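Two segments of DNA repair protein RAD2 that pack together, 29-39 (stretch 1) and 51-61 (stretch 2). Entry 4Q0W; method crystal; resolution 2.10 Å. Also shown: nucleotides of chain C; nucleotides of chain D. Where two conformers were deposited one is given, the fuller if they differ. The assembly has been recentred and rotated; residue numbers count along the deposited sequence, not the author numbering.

Stretch 1 29-39: DASIWIYQFLK
Stretch 2, residues 51-61: NSHITGFFRRI

Two helical segments of the DNA repair protein RAD2 pack with their axes 8.6 Å apart at closest approach and their N-to-C directions at 115°, burying 604 Å² in total; the register is set where Ile 34 CA lies 5.2 Å from His 53 CA. Stretch 1 enters through Asp 29 (chi1 t, phi/psi -83/100), whose OD1 accepts from Ser 31 N (3.1 Å) and Ser 31 OG (2.7 Å), just before the helix. Ala 30 (-108/19) points its CB toward stretch 2 and meets Phe 57 CE2 at 4.2 Å. Ile 32 (-118/8; chi1 p, chi2 t) is the N-cap residue, and helix 33-39 follows with Gln 36 N to Ile 32 O at 3.0 Å and Phe 37 N to Trp 33 O at 2.8 Å. Helix 52-61 begins after Asn 51 (53/30), with Gly 56 N to Ser 52 O at 2.8 Å.

Trp 33 (chi1 m, chi2 20°) makes two aromatic-ring contacts, with Phe 57 and with Arg 60. Its six-membered ring turns an edge to the face of Phe 57 (chi1 -93°, chi2 79°), centroids 5.0 Å apart and planes at 57°, while Trp 33 CB lies 3.6 Å from Phe 57 CE1. Over one indole face runs Arg 60, nearly extended beyond chi1 (m, t, t, -179°): its CD sits 3.5 Å from the centroid of the six-membered ring of Trp 33, and its CZ 4.3 Å from that of the five-membered ring, a cation-pi contact only 12° off the normal. Trp 33 NE1 and Arg 60 NH1, though 3.1 Å apart, are both donors and do not hydrogen-bond. Ile 34 (m, t) packs CG1 on Phe 57 CE1 at 3.7 Å and CG2 on His 53 CB at 4.0 Å.

Gln 36 (t, t, chi3 109°) starts sideways but brings its end nearer: OE1 accepts from Arg 60 NH2 at 3.2 Å (153°). One water links the same pair, donating to Gln 36 OE1 (2.5 Å) and accepting from Arg 60 NH1 (2.8 Å), while Gln 36 NE2 donates to O2 of DT3 in chain C at 2.9 Å.

Phe 37 (chi1 m, chi2 -49°) is a knob among Ser 52, Gly 56, Phe 57 and Arg 60. Gly 56 CA lies 3.5 Å from the Phe 37 ring centroid, over its face; an ideal CB on Gly 56 would come within 2.5 Å of Phe 37 CD2, a clash. Phe 37 CZ lies 3.5 Å from Arg 60 NE. Ser 52 OG (chi1 p) donates a weak 3.3 Å bond to Phe 37 O. Leu 38 approaches that hydroxyl, its CD1 4.1 Å from Ser 52 OG.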

ATOM      1  N   ASP A  29     -22.894 -10.835  20.139  1.00 19.46           N
ATOM      2  CA  ASP A  29     -21.647 -10.374  20.751  1.00 21.08           C
ATOM      3  C   ASP A  29     -21.741  -8.861  20.891  1.00 18.70           C
ATOM      4  O   ASP A  29     -21.525  -8.122  19.931  1.00 20.65           O
ATOM      5  CB  ASP A  29     -20.432 -10.802  19.898  1.00 17.97           C
ATOM      6  CG  ASP A  29     -19.136 -10.094  20.303  1.00 26.62           C
ATOM      7  OD1 ASP A  29     -19.080  -9.482  21.394  1.00 23.02           O
ATOM      8  OD2 ASP A  29     -18.157 -10.152  19.520  1.00 23.64           O
ATOM      9  N   ALA A  30     -22.058  -8.391  22.092  1.00 19.20           N
ATOM     10  CA  ALA A  30     -22.310  -6.968  22.269  1.00 19.08           C
ATOM     11  C   ALA A  30     -21.173  -6.302  23.019  1.00 23.00           C
ATOM     12  O   ALA A  30     -21.338  -5.204  23.546  1.00 22.11           O
ATOM     13  CB  ALA A  30     -23.627  -6.758  22.996  1.00 22.53           C
ATOM     14  N   SER A  31     -20.020  -6.972  23.036  1.00 22.81           N
ATOM     15  CA  SER A  31     -18.859  -6.566  23.835  1.00 26.01           C
ATOM     16  C   SER A  31     -18.312  -5.156  23.554  1.00 27.14           C
ATOM     17  O   SER A  31     -17.779  -4.510  24.459  1.00 34.95           O
ATOM     18  CB  SER A  31     -17.730  -7.596  23.666  1.00 27.10           C
ATOM     19  OG  SER A  31     -17.304  -7.679  22.306  1.00 26.50           O
ATOM     20  N   ILE A  32     -18.420  -4.679  22.317  1.00 21.23           N
ATOM     21  CA  ILE A  32     -17.881  -3.354  21.995  1.00 29.05           C
ATOM     22  C   ILE A  32     -18.938  -2.340  21.533  1.00 29.83           C
ATOM     23  O   ILE A  32     -18.602  -1.234  21.099  1.00 29.22           O
ATOM     24  CB  ILE A  32     -16.724  -3.411  20.955  1.00 33.84           C
ATOM     25  CG1 ILE A  32     -17.234  -3.878  19.594  1.00 31.32           C
ATOM     26  CG2 ILE A  32     -15.584  -4.287  21.447  1.00 34.34           C
ATOM     27  CD1 ILE A  32     -16.340  -3.463  18.444  1.00 41.22           C
ATOM     28  N   TRP A  33     -20.210  -2.713  21.623  1.00 26.90           N
ATOM     29  CA  TRP A  33     -21.296  -1.816  21.215  1.00 23.88           C
ATOM     30  C   TRP A  33     -21.270  -0.459  21.941  1.00 22.85           C
ATOM     31  O   TRP A  33     -21.396   0.597  21.307  1.00 19.84           O
ATOM     32  CB  TRP A  33     -22.655  -2.478  21.458  1.00 20.04           C
ATOM     33  CG  TRP A  33     -23.006  -3.560  20.481  1.00 29.10           C
ATOM     34  CD1 TRP A  33     -22.144  -4.277  19.675  1.00 24.92           C
ATOM     35  CD2 TRP A  33     -24.320  -4.042  20.194  1.00 23.62           C
ATOM     36  NE1 TRP A  33     -22.861  -5.181  18.913  1.00 23.50           N
ATOM     37  CE2 TRP A  33     -24.195  -5.049  19.209  1.00 23.52           C
ATOM     38  CE3 TRP A  33     -25.598  -3.716  20.670  1.00 21.89           C
ATOM     39  CZ2 TRP A  33     -25.300  -5.732  18.695  1.00 18.79           C
ATOM     40  CZ3 TRP A  33     -26.694  -4.395  20.155  1.00 23.23           C
ATOM     41  CH2 TRP A  33     -26.536  -5.399  19.183  1.00 20.27           C
ATOM     42  N   ILE A  34     -21.112  -0.479  23.261  1.00 20.93           N
ATOM     43  CA  ILE A  34     -21.188   0.780  24.013  1.00 30.95           C
ATOM     44  C   ILE A  34     -20.108   1.748  23.540  1.00 35.62           C
ATOM     45  O   ILE A  34     -20.412   2.879  23.146  1.00 30.86           O
ATOM     46  CB  ILE A  34     -21.091   0.578  25.530  1.00 31.96           C
ATOM     47  CG1 ILE A  34     -22.308  -0.184  26.053  1.00 27.40           C
ATOM     48  CG2 ILE A  34     -21.015   1.926  26.249  1.00 40.43           C
ATOM     49  CD1 ILE A  34     -22.182  -0.573  27.521  1.00 27.52           C
ATOM     50  N   TYR A  35     -18.857   1.288  23.551  1.00 30.42           N
ATOM     51  CA  TYR A  35     -17.734   2.126  23.149  1.00 37.69           C
ATOM     52  C   TYR A  35     -17.924   2.620  21.731  1.00 37.61           C
ATOM     53  O   TYR A  35     -17.603   3.765  21.410  1.00 40.48           O
ATOM     54  CB  TYR A  35     -16.402   1.370  23.269  1.00 39.21           C
ATOM     55  CG  TYR A  35     -15.210   2.293  23.159  1.00 51.87           C
ATOM     56  CD1 TYR A  35     -14.912   3.193  24.179  1.00 52.67           C
ATOM     57  CD2 TYR A  35     -14.391   2.284  22.030  1.00 51.81           C
ATOM     58  CE1 TYR A  35     -13.824   4.058  24.085  1.00 53.38           C
ATOM     59  CE2 TYR A  35     -13.301   3.143  21.926  1.00 54.82           C
ATOM     60  CZ  TYR A  35     -13.025   4.028  22.956  1.00 61.88           C
ATOM     61  OH  TYR A  35     -11.951   4.884  22.860  1.00 61.50           O
ATOM     62  N   GLN A  36     -18.468   1.746  20.892  1.00 33.50           N
ATOM     63  CA  GLN A  36     -18.718   2.055  19.495  1.00 33.73           C
ATOM     64  C   GLN A  36     -19.752   3.175  19.327  1.00 39.87           C
ATOM     65  O   GLN A  36     -19.566   4.086  18.518  1.00 43.16           O
ATOM     66  CB  GLN A  36     -19.183   0.782  18.787  1.00 38.65           C
ATOM     67  CG  GLN A  36     -19.268   0.865  17.280  1.00 44.22           C
ATOM     68  CD  GLN A  36     -19.435  -0.508  16.645  1.00 47.51           C
ATOM     69  OE1 GLN A  36     -20.504  -0.842  16.133  1.00 44.95           O
ATOM     70  NE2 GLN A  36     -18.373  -1.311  16.678  1.00 46.35           N
ATOM     71  N   PHE A  37     -20.840   3.102  20.088  1.00 33.82           N
ATOM     72  CA  PHE A  37     -21.877   4.127  20.027  1.00 34.77           C
ATOM     73  C   PHE A  37     -21.365   5.461  20.567  1.00 39.85           C
ATOM     74  O   PHE A  37     -21.724   6.525  20.061  1.00 43.28           O
ATOM     75  CB  PHE A  37     -23.112   3.674  20.807  1.00 30.02           C
ATOM     76  CG  PHE A  37     -23.864   2.544  20.148  1.00 30.27           C
ATOM     77  CD1 PHE A  37     -24.206   2.613  18.808  1.00 27.37           C
ATOM     78  CD2 PHE A  37     -24.218   1.413  20.868  1.00 29.57           C
ATOM     79  CE1 PHE A  37     -24.891   1.573  18.199  1.00 23.06           C
ATOM     80  CE2 PHE A  37     -24.902   0.366  20.266  1.00 27.36           C
ATOM     81  CZ  PHE A  37     -25.235   0.447  18.932  1.00 26.17           C
ATOM     82  N   LEU A  38     -20.530   5.391  21.601  1.00 42.21           N
ATOM     83  CA  LEU A  38     -19.849   6.567  22.145  1.00 49.73           C
ATOM     84  C   LEU A  38     -19.054   7.306  21.075  1.00 52.27           C
ATOM     85  O   LEU A  38     -19.125   8.530  20.976  1.00 57.89           O
ATOM     86  CB  LEU A  38     -18.899   6.159  23.267  1.00 43.30           C
ATOM     87  CG  LEU A  38     -19.387   6.270  24.705  1.00 46.33           C
ATOM     88  CD1 LEU A  38     -20.761   5.639  24.864  1.00 52.72           C
ATOM     89  CD2 LEU A  38     -18.383   5.618  25.638  1.00 45.21           C
ATOM     90  N   LYS A  39     -18.299   6.554  20.278  1.00 49.52           N
ATOM     91  CA  LYS A  39     -17.419   7.140  19.273  1.00 52.43           C
ATOM     92  C   LYS A  39     -18.135   7.472  17.966  1.00 56.47           C
ATOM     93  O   LYS A  39     -17.740   8.395  17.254  1.00 56.72           O
ATOM     94  CB  LYS A  39     -16.229   6.210  18.998  1.00 53.12           C
ATOM     95  CG  LYS A  39     -14.885   6.762  19.468  1.00 59.83           C
ATOM     96  CD  LYS A  39     -14.839   6.927  20.986  1.00 62.34           C
ATOM     97  CE  LYS A  39     -13.655   7.790  21.412  1.00 64.09           C
ATOM     98  NZ  LYS A  39     -13.172   7.434  22.779  1.00 66.34           N
ATOM     99  N   ASN A  51     -26.410   9.423  26.368  1.00 38.92           N
ATOM    100  CA  ASN A  51     -27.067   8.119  26.364  1.00 40.22           C
ATOM    101  C   ASN A  51     -27.176   7.445  24.986  1.00 31.51           C
ATOM    102  O   ASN A  51     -28.106   6.678  24.732  1.00 32.67           O
ATOM    103  CB  ASN A  51     -28.439   8.205  27.051  1.00 41.26           C
ATOM    104  CG  ASN A  51     -28.334   8.369  28.567  1.00 45.51           C
ATOM    105  OD1 ASN A  51     -27.427   7.831  29.209  1.00 44.25           O
ATOM    106  ND2 ASN A  51     -29.275   9.108  29.143  1.00 44.25           N
ATOM    107  N   SER A  52     -26.219   7.726  24.108  1.00 32.35           N
ATOM    108  CA  SER A  52     -26.171   7.109  22.783  1.00 29.78           C
ATOM    109  C   SER A  52     -26.084   5.588  22.874  1.00 28.16           C
ATOM    110  O   SER A  52     -26.480   4.878  21.942  1.00 28.74           O
ATOM    111  CB  SER A  52     -24.967   7.635  21.999  1.00 40.83           C
ATOM    112  OG  SER A  52     -23.757   7.183  22.586  1.00 35.62           O
ATOM    113  N   HIS A  53     -25.556   5.087  23.989  1.00 22.81           N
ATOM    114  CA  HIS A  53     -25.524   3.647  24.210  1.00 29.95           C
ATOM    115  C   HIS A  53     -26.937   3.078  24.357  1.00 29.30           C
ATOM    116  O   HIS A  53     -27.200   1.942  23.950  1.00 25.86           O
ATOM    117  CB  HIS A  53     -24.694   3.311  25.442  1.00 33.44           C
ATOM    118  CG  HIS A  53     -25.249   3.873  26.715  1.00 39.50           C
ATOM    119  ND1 HIS A  53     -25.402   5.226  26.928  1.00 37.46           N
ATOM    120  CD2 HIS A  53     -25.682   3.262  27.845  1.00 34.12           C
ATOM    121  CE1 HIS A  53     -25.910   5.425  28.133  1.00 36.64           C
ATOM    122  NE2 HIS A  53     -26.094   4.250  28.707  1.00 37.92           N
ATOM    123  N   ILE A  54     -27.839   3.864  24.942  1.00 27.92           N
ATOM    124  CA  ILE A  54     -29.230   3.439  25.078  1.00 27.03           C
ATOM    125  C   ILE A  54     -29.924   3.488  23.724  1.00 23.21           C
ATOM    126  O   ILE A  54     -30.582   2.530  23.323  1.00 22.27           O
ATOM    127  CB  ILE A  54     -30.006   4.318  26.083  1.00 31.61           C
ATOM    128  CG1 ILE A  54     -29.307   4.312  27.442  1.00 30.80           C
ATOM    129  CG2 ILE A  54     -31.466   3.845  26.214  1.00 20.86           C
ATOM    130  CD1 ILE A  54     -29.394   2.996  28.160  1.00 33.97           C
ATOM    131  N   THR A  55     -29.774   4.610  23.025  1.00 20.57           N
ATOM    132  CA  THR A  55     -30.354   4.772  21.698  0.76 25.44           C
ATOM    133  C   THR A  55     -29.850   3.666  20.766  1.00 29.10           C
ATOM    134  O   THR A  55     -30.632   3.042  20.042  1.00 23.51           O
ATOM    135  CB  THR A  55     -29.989   6.148  21.099  0.76 29.13           C
ATOM    136  OG1 THR A  55     -30.495   7.184  21.947  0.76 31.98           O
ATOM    137  CG2 THR A  55     -30.579   6.315  19.710  0.76 27.76           C
ATOM    138  N   GLY A  56     -28.541   3.419  20.807  1.00 28.46           N
ATOM    139  CA  GLY A  56     -27.908   2.420  19.961  1.00 28.01           C
ATOM    140  C   GLY A  56     -28.421   1.022  20.237  1.00 19.78           C
ATOM    141  O   GLY A  56     -28.849   0.327  19.317  1.00 22.16           O
ATOM    142  N   PHE A  57     -28.371   0.602  21.500  1.00 20.45           N
ATOM    143  CA  PHE A  57     -28.876  -0.713  21.869  1.00 23.51           C
ATOM    144  C   PHE A  57     -30.348  -0.873  21.508  1.00 27.15           C
ATOM    145  O   PHE A  57     -30.734  -1.910  20.956  1.00 19.07           O
ATOM    146  CB  PHE A  57     -28.681  -0.987  23.358  1.00 22.77           C
ATOM    147  CG  PHE A  57     -27.400  -1.708  23.682  1.00 19.60           C
ATOM    148  CD1 PHE A  57     -26.193  -1.020  23.722  1.00 16.77           C
ATOM    149  CD2 PHE A  57     -27.406  -3.069  23.967  1.00 18.58           C
ATOM    150  CE1 PHE A  57     -25.015  -1.676  24.031  1.00 22.27           C
ATOM    151  CE2 PHE A  57     -26.230  -3.733  24.276  1.00 22.40           C
ATOM    152  CZ  PHE A  57     -25.030  -3.031  24.306  1.00 19.09           C
ATOM    153  N   PHE A  58     -31.163   0.145  21.806  1.00 20.19           N
ATOM    154  CA  PHE A  58     -32.602   0.057  21.535  1.00 24.21           C
ATOM    155  C   PHE A  58     -32.894  -0.218  20.050  1.00 18.12           C
ATOM    156  O   PHE A  58     -33.698  -1.091  19.714  1.00 22.79           O
ATOM    157  CB  PHE A  58     -33.337   1.327  22.008  1.00 22.05           C
ATOM    158  CG  PHE A  58     -34.842   1.264  21.840  1.00 25.60           C
ATOM    159  CD1 PHE A  58     -35.445   1.668  20.654  1.00 27.59           C
ATOM    160  CD2 PHE A  58     -35.655   0.818  22.881  1.00 24.84           C
ATOM    161  CE1 PHE A  58     -36.841   1.612  20.501  1.00 23.49           C
ATOM    162  CE2 PHE A  58     -37.044   0.759  22.734  1.00 27.06           C
ATOM    163  CZ  PHE A  58     -37.629   1.154  21.541  1.00 21.01           C
ATOM    164  N   ARG A  59     -32.243   0.537  19.176  1.00 21.78           N
ATOM    165  CA  ARG A  59     -32.423   0.396  17.738  1.00 23.61           C
ATOM    166  C   ARG A  59     -32.012  -0.990  17.211  1.00 27.84           C
ATOM    167  O   ARG A  59     -32.682  -1.568  16.338  1.00 23.13           O
ATOM    168  CB  ARG A  59     -31.611   1.482  17.024  1.00 28.15           C
ATOM    169  CG  ARG A  59     -31.692   1.437  15.501  1.00 34.06           C
ATOM    170  CD  ARG A  59     -30.900   2.586  14.878  1.00 41.28           C
ATOM    171  N   ARG A  60     -30.906  -1.520  17.727  1.00 22.05           N
ATOM    172  CA  ARG A  60     -30.449  -2.837  17.288  1.00 22.65           C
ATOM    173  C   ARG A  60     -31.353  -3.951  17.810  1.00 22.02           C
ATOM    174  O   ARG A  60     -31.646  -4.907  17.094  1.00 18.34           O
ATOM    175  CB  ARG A  60     -28.985  -3.069  17.690  1.00 16.26           C
ATOM    176  CG  ARG A  60     -28.027  -2.164  16.937  1.00 23.89           C
ATOM    177  CD  ARG A  60     -26.577  -2.583  17.133  1.00 22.57           C
ATOM    178  NE  ARG A  60     -25.674  -1.797  16.305  1.00 18.76           N
ATOM    179  CZ  ARG A  60     -24.356  -1.970  16.276  1.00 27.18           C
ATOM    180  NH1 ARG A  60     -23.796  -2.909  17.024  1.00 22.09           N
ATOM    181  NH2 ARG A  60     -23.600  -1.206  15.500  1.00 20.69           N
ATOM    182  N   ILE A  61     -31.800  -3.821  19.057  1.00 18.92           N
ATOM    183  CA  ILE A  61     -32.711  -4.804  19.646  1.00 17.30           C
ATOM    184  C   ILE A  61     -34.002  -4.873  18.824  1.00 21.68           C
ATOM    185  O   ILE A  61     -34.528  -5.957  18.549  1.00 21.36           O
ATOM    186  CB  ILE A  61     -33.050  -4.438  21.105  1.00 21.02           C
ATOM    187  CG1 ILE A  61     -31.857  -4.728  22.022  1.00 19.58           C
ATOM    188  CG2 ILE A  61     -34.288  -5.193  21.599  1.00 18.88           C
ATOM    189  CD1 ILE A  61     -31.987  -4.084  23.416  1.00 19.85           C
TER
ATOM    190  P    DT C   3      -9.729   0.210  21.928  1.00 88.09           P
ATOM    191  O5'  DT C   3     -11.299   0.273  21.601  1.00 54.01           O
ATOM    192  C5'  DT C   3     -12.177  -0.761  22.049  1.00 45.18           C
ATOM    193  C4'  DT C   3     -12.948  -1.351  20.884  1.00 41.79           C
ATOM    194  O4'  DT C   3     -13.810  -0.359  20.294  1.00 46.70           O
ATOM    195  C3'  DT C   3     -12.052  -1.822  19.750  1.00 49.91           C
ATOM    196  O3'  DT C   3     -11.893  -3.226  19.866  1.00 50.85           O
ATOM    197  C2'  DT C   3     -12.777  -1.447  18.460  1.00 46.36           C
ATOM    198  C1'  DT C   3     -13.978  -0.637  18.918  1.00 48.22           C
ATOM    199  N1   DT C   3     -14.108   0.675  18.237  1.00 43.81           N
ATOM    200  C2   DT C   3     -15.050   0.834  17.243  1.00 36.51           C
ATOM    201  O2   DT C   3     -15.787  -0.063  16.874  1.00 40.44           O
ATOM    202  N3   DT C   3     -15.102   2.092  16.703  1.00 37.13           N
ATOM    203  C4   DT C   3     -14.306   3.172  17.053  1.00 47.77           C
ATOM    204  O4   DT C   3     -14.415   4.268  16.506  1.00 55.01           O
ATOM    205  C5   DT C   3     -13.338   2.923  18.097  1.00 45.06           C
ATOM    206  C7   DT C   3     -12.428   4.019  18.562  1.00 51.72           C
ATOM    207  C6   DT C   3     -13.285   1.703  18.636  1.00 39.27           C
ATOM    208  P    DA D  16     -20.574   3.410   6.338  1.00 85.56           P
ATOM    209  OP1  DA D  16     -20.599   2.473   5.184  1.00 63.57           O
ATOM    210  OP2  DA D  16     -21.169   4.763   6.207  1.00 74.20           O
ATOM    211  O5'  DA D  16     -21.252   2.714   7.611  1.00 71.77           O
ATOM    212  C5'  DA D  16     -20.910   1.382   7.970  1.00 59.49           C
ATOM    213  C4'  DA D  16     -21.107   1.191   9.461  1.00 62.44           C
ATOM    214  O4'  DA D  16     -20.152   2.006  10.186  1.00 61.66           O
ATOM    215  C3'  DA D  16     -22.473   1.629   9.994  1.00 66.17           C
ATOM    216  O3'  DA D  16     -23.304   0.481  10.211  1.00 60.00           O
ATOM    217  C2'  DA D  16     -22.163   2.395  11.292  1.00 57.53           C
ATOM    218  C1'  DA D  16     -20.673   2.113  11.493  1.00 59.36           C
ATOM    219  N9   DA D  16     -19.911   3.114  12.240  1.00 55.20           N
ATOM    220  C8   DA D  16     -20.010   4.478  12.176  1.00 54.13           C
ATOM    221  N7   DA D  16     -19.177   5.107  12.975  1.00 53.66           N
ATOM    222  C5   DA D  16     -18.476   4.087  13.605  1.00 53.54           C
ATOM    223  C6   DA D  16     -17.447   4.087  14.576  1.00 47.34           C
ATOM    224  N6   DA D  16     -16.920   5.203  15.094  1.00 49.79           N
ATOM    225  N1   DA D  16     -16.971   2.889  14.989  1.00 41.74           N
ATOM    226  C2   DA D  16     -17.495   1.770  14.463  1.00 43.30           C
ATOM    227  N3   DA D  16     -18.465   1.649  13.551  1.00 45.02           N
ATOM    228  C4   DA D  16     -18.919   2.852  13.162  1.00 51.10           C
HETATM  229  O   HOH W   1     -21.222  -3.226  15.917  1.00 30.60           O